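Local coordinates for cytoplasmic protein (Cryptococcus neoformans var. grubii serotype A, PDB 7LPO), which probably hydrolyses the beta-glucosidic bond of steryl glucosides, as a glycoside hydrolase of family 5, at residues N208-A217 with I269-I277. Residues are numbered along the deposited sequence; the frame is centred on the assembly and turned at random.
Sequences NQTIWTFFFA and INEPGEGLI
Ile269 opens the contact with its CD1, which lies 4.2 Å from Phe215 CZ and also meets the indole edge of Trp212 at CH2. With CG1 anti to the backbone N (chi1 -178°), its chain reaches out to the helix. Residues 270-272 match the Asn-Glu-Pro signature of family 5 glycosidases, and Glu271 OE2 hydrogen-bonds a bound Tris molecule. Pro272 CB lies at the edge of the Phe216 ring, 3.6 Å from Phe216 CZ. Gly273 then lies flat on Trp212: its CA stands 3.4 Å above the centroid of the five-membered ring, a CH-pi contact 8° off the normal, while its N sits over the same face of the indole. Its carbonyl oxygen approaches the Phe216 edge, 3.2 Å from Phe216 CE2. The indole is tethered within the helix by a bent bond from Trp212 NE1 to Asn208 OD1 (2.8 Å). From Glu274 to Ile277 the chain makes a type II' turn, whose Gly275 packs its bare backbone against Trp212 CB and the carbonyl of Gln209. Leu276 N donates a nearly straight bond (2.9 Å, 172°) to Thr213 OG1; that hydroxyl gives its own proton to Gln209 O, so two bonds fix it. The leucine side chain crosses that of Gln209 at an angle, CG meeting CB and CD2 lying against CG and the terminal amide. Ile277 finishes with CD1 3.7 Å from Ala217 CB. Thus the loop following strand 263-267, fourth of the parallel barrel strands, is held against helix 206-221, with helix 400-419 touching Ile269, Pro272 and Glu274, and helix 299-306 touching Gln209 and Leu276.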
# COMPACT_ATOMS: atom_id res chain seq x y z
N ASN A 208 10.22 16.25 0.35
CA ASN A 208 10.11 15.04 -0.44
C ASN A 208 10.71 15.23 -1.83
O ASN A 208 11.29 14.30 -2.40
CB ASN A 208 8.64 14.61 -0.57
CG ASN A 208 8.21 13.65 0.51
OD1 ASN A 208 8.12 12.45 0.28
ND2 ASN A 208 7.92 14.19 1.70
N GLN A 209 10.52 16.42 -2.42
CA GLN A 209 11.05 16.66 -3.76
C GLN A 209 12.56 16.53 -3.76
O GLN A 209 13.16 16.02 -4.72
CB GLN A 209 10.62 18.04 -4.27
CG GLN A 209 9.20 18.09 -4.78
CD GLN A 209 8.69 19.50 -4.97
OE1 GLN A 209 9.02 20.41 -4.20
NE2 GLN A 209 7.88 19.70 -6.01
N THR A 210 13.21 16.97 -2.69
CA THR A 210 14.65 16.85 -2.58
C THR A 210 15.05 15.42 -2.25
O THR A 210 15.88 14.82 -2.94
CB THR A 210 15.19 17.81 -1.52
OG1 THR A 210 14.89 19.15 -1.91
CG2 THR A 210 16.70 17.66 -1.35
N ILE A 211 14.44 14.86 -1.20
CA ILE A 211 14.93 13.61 -0.64
C ILE A 211 14.78 12.48 -1.65
O ILE A 211 15.68 11.65 -1.79
CB ILE A 211 14.20 13.30 0.68
CG1 ILE A 211 14.64 14.28 1.76
CG2 ILE A 211 14.48 11.87 1.12
CD1 ILE A 211 13.72 14.31 2.98
N TRP A 212 13.64 12.43 -2.35
CA TRP A 212 13.43 11.37 -3.33
C TRP A 212 14.36 11.52 -4.53
O TRP A 212 14.77 10.52 -5.11
CB TRP A 212 11.97 11.36 -3.77
CG TRP A 212 11.04 10.77 -2.78
CD1 TRP A 212 10.06 11.41 -2.10
CD2 TRP A 212 11.02 9.40 -2.33
NE1 TRP A 212 9.41 10.53 -1.26
CE2 TRP A 212 9.98 9.29 -1.39
CE3 TRP A 212 11.77 8.26 -2.65
CZ2 TRP A 212 9.67 8.09 -0.76
CZ3 TRP A 212 11.45 7.07 -2.03
CH2 TRP A 212 10.41 6.99 -1.09
N THR A 213 14.69 12.75 -4.91
CA THR A 213 15.66 12.95 -5.99
C THR A 213 17.04 12.44 -5.56
O THR A 213 17.76 11.81 -6.35
CB THR A 213 15.72 14.43 -6.37
OG1 THR A 213 14.43 14.89 -6.79
CG2 THR A 213 16.69 14.67 -7.51
N PHE A 214 17.42 12.70 -4.30
CA PHE A 214 18.62 12.11 -3.73
C PHE A 214 18.56 10.58 -3.80
O PHE A 214 19.46 9.93 -4.35
CB PHE A 214 18.79 12.56 -2.26
CG PHE A 214 19.27 13.98 -2.08
CD1 PHE A 214 19.72 14.75 -3.14
CD2 PHE A 214 19.28 14.55 -0.81
CE1 PHE A 214 20.19 16.05 -2.94
CE2 PHE A 214 19.74 15.86 -0.61
CZ PHE A 214 20.19 16.61 -1.67
N PHE A 215 17.49 10.00 -3.26
CA PHE A 215 17.40 8.55 -3.11
C PHE A 215 17.59 7.82 -4.43
O PHE A 215 18.35 6.85 -4.51
CB PHE A 215 16.05 8.18 -2.49
CG PHE A 215 15.92 6.73 -2.10
CD1 PHE A 215 16.45 6.27 -0.90
CD2 PHE A 215 15.24 5.83 -2.91
CE1 PHE A 215 16.32 4.95 -0.52
CE2 PHE A 215 15.11 4.50 -2.53
CZ PHE A 215 15.66 4.07 -1.32
N PHE A 216 16.88 8.24 -5.48
CA PHE A 216 16.84 7.51 -6.73
C PHE A 216 17.83 8.02 -7.76
O PHE A 216 18.16 7.27 -8.68
CB PHE A 216 15.45 7.56 -7.36
CG PHE A 216 14.46 6.66 -6.72
CD1 PHE A 216 14.65 5.30 -6.69
CD2 PHE A 216 13.33 7.18 -6.13
CE1 PHE A 216 13.75 4.47 -6.10
CE2 PHE A 216 12.40 6.35 -5.53
CZ PHE A 216 12.61 4.99 -5.52
N ALA A 217 18.30 9.27 -7.64
CA ALA A 217 19.09 9.84 -8.72
C ALA A 217 20.08 10.90 -8.25
O ALA A 217 20.47 11.76 -9.05
CB ALA A 217 18.14 10.46 -9.78
N ILE A 269 9.88 -1.38 -2.26
CA ILE A 269 9.61 -0.21 -1.44
C ILE A 269 8.25 0.37 -1.78
O ILE A 269 7.93 0.59 -2.95
CB ILE A 269 10.73 0.83 -1.62
CG1 ILE A 269 10.46 2.04 -0.73
CG2 ILE A 269 10.85 1.26 -3.06
CD1 ILE A 269 11.69 2.93 -0.56
N ASN A 270 7.47 0.64 -0.75
CA ASN A 270 6.08 1.04 -0.95
C ASN A 270 5.97 2.43 -1.57
O ASN A 270 6.66 3.36 -1.15
CB ASN A 270 5.35 1.02 0.39
CG ASN A 270 3.87 1.33 0.25
OD1 ASN A 270 3.10 0.51 -0.26
ND2 ASN A 270 3.46 2.51 0.70
N GLU A 271 5.10 2.55 -2.58
CA GLU A 271 4.70 3.81 -3.23
C GLU A 271 5.82 4.83 -3.28
O GLU A 271 5.69 5.94 -2.74
CB GLU A 271 3.48 4.38 -2.51
CG GLU A 271 2.28 3.43 -2.60
CD GLU A 271 0.96 4.04 -2.16
OE1 GLU A 271 0.97 5.20 -1.67
OE2 GLU A 271 -0.08 3.35 -2.30
N PRO A 272 6.91 4.53 -3.97
CA PRO A 272 8.09 5.39 -3.91
C PRO A 272 7.85 6.75 -4.54
O PRO A 272 7.20 6.87 -5.58
CB PRO A 272 9.14 4.60 -4.68
CG PRO A 272 8.34 3.73 -5.60
CD PRO A 272 7.11 3.35 -4.83
N GLY A 273 8.41 7.79 -3.92
CA GLY A 273 8.31 9.12 -4.49
C GLY A 273 9.26 9.32 -5.66
O GLY A 273 10.33 8.72 -5.73
N GLU A 274 8.84 10.18 -6.59
CA GLU A 274 9.63 10.49 -7.77
C GLU A 274 10.45 11.76 -7.60
O GLU A 274 11.24 12.11 -8.49
CB GLU A 274 8.72 10.63 -9.00
CG GLU A 274 7.58 9.62 -9.04
CD GLU A 274 6.90 9.50 -10.41
OE1 GLU A 274 6.33 8.42 -10.70
OE2 GLU A 274 6.94 10.47 -11.20
N GLY A 275 10.28 12.47 -6.49
CA GLY A 275 10.95 13.74 -6.30
C GLY A 275 10.73 14.68 -7.46
O GLY A 275 9.61 14.84 -7.96
N LEU A 276 11.80 15.32 -7.90
CA LEU A 276 11.74 16.23 -9.03
C LEU A 276 12.11 15.55 -10.34
O LEU A 276 12.15 16.22 -11.38
CB LEU A 276 12.67 17.41 -8.78
CG LEU A 276 12.17 18.34 -7.67
CD1 LEU A 276 13.23 19.34 -7.30
CD2 LEU A 276 10.88 19.03 -8.10
N ILE A 277 12.36 14.24 -10.32
CA ILE A 277 12.86 13.55 -11.50
C ILE A 277 11.79 13.56 -12.58
O ILE A 277 10.64 13.15 -12.36
CB ILE A 277 13.24 12.10 -11.16
CG1 ILE A 277 14.40 12.05 -10.16
CG2 ILE A 277 13.61 11.36 -12.42
CD1 ILE A 277 14.49 10.72 -9.45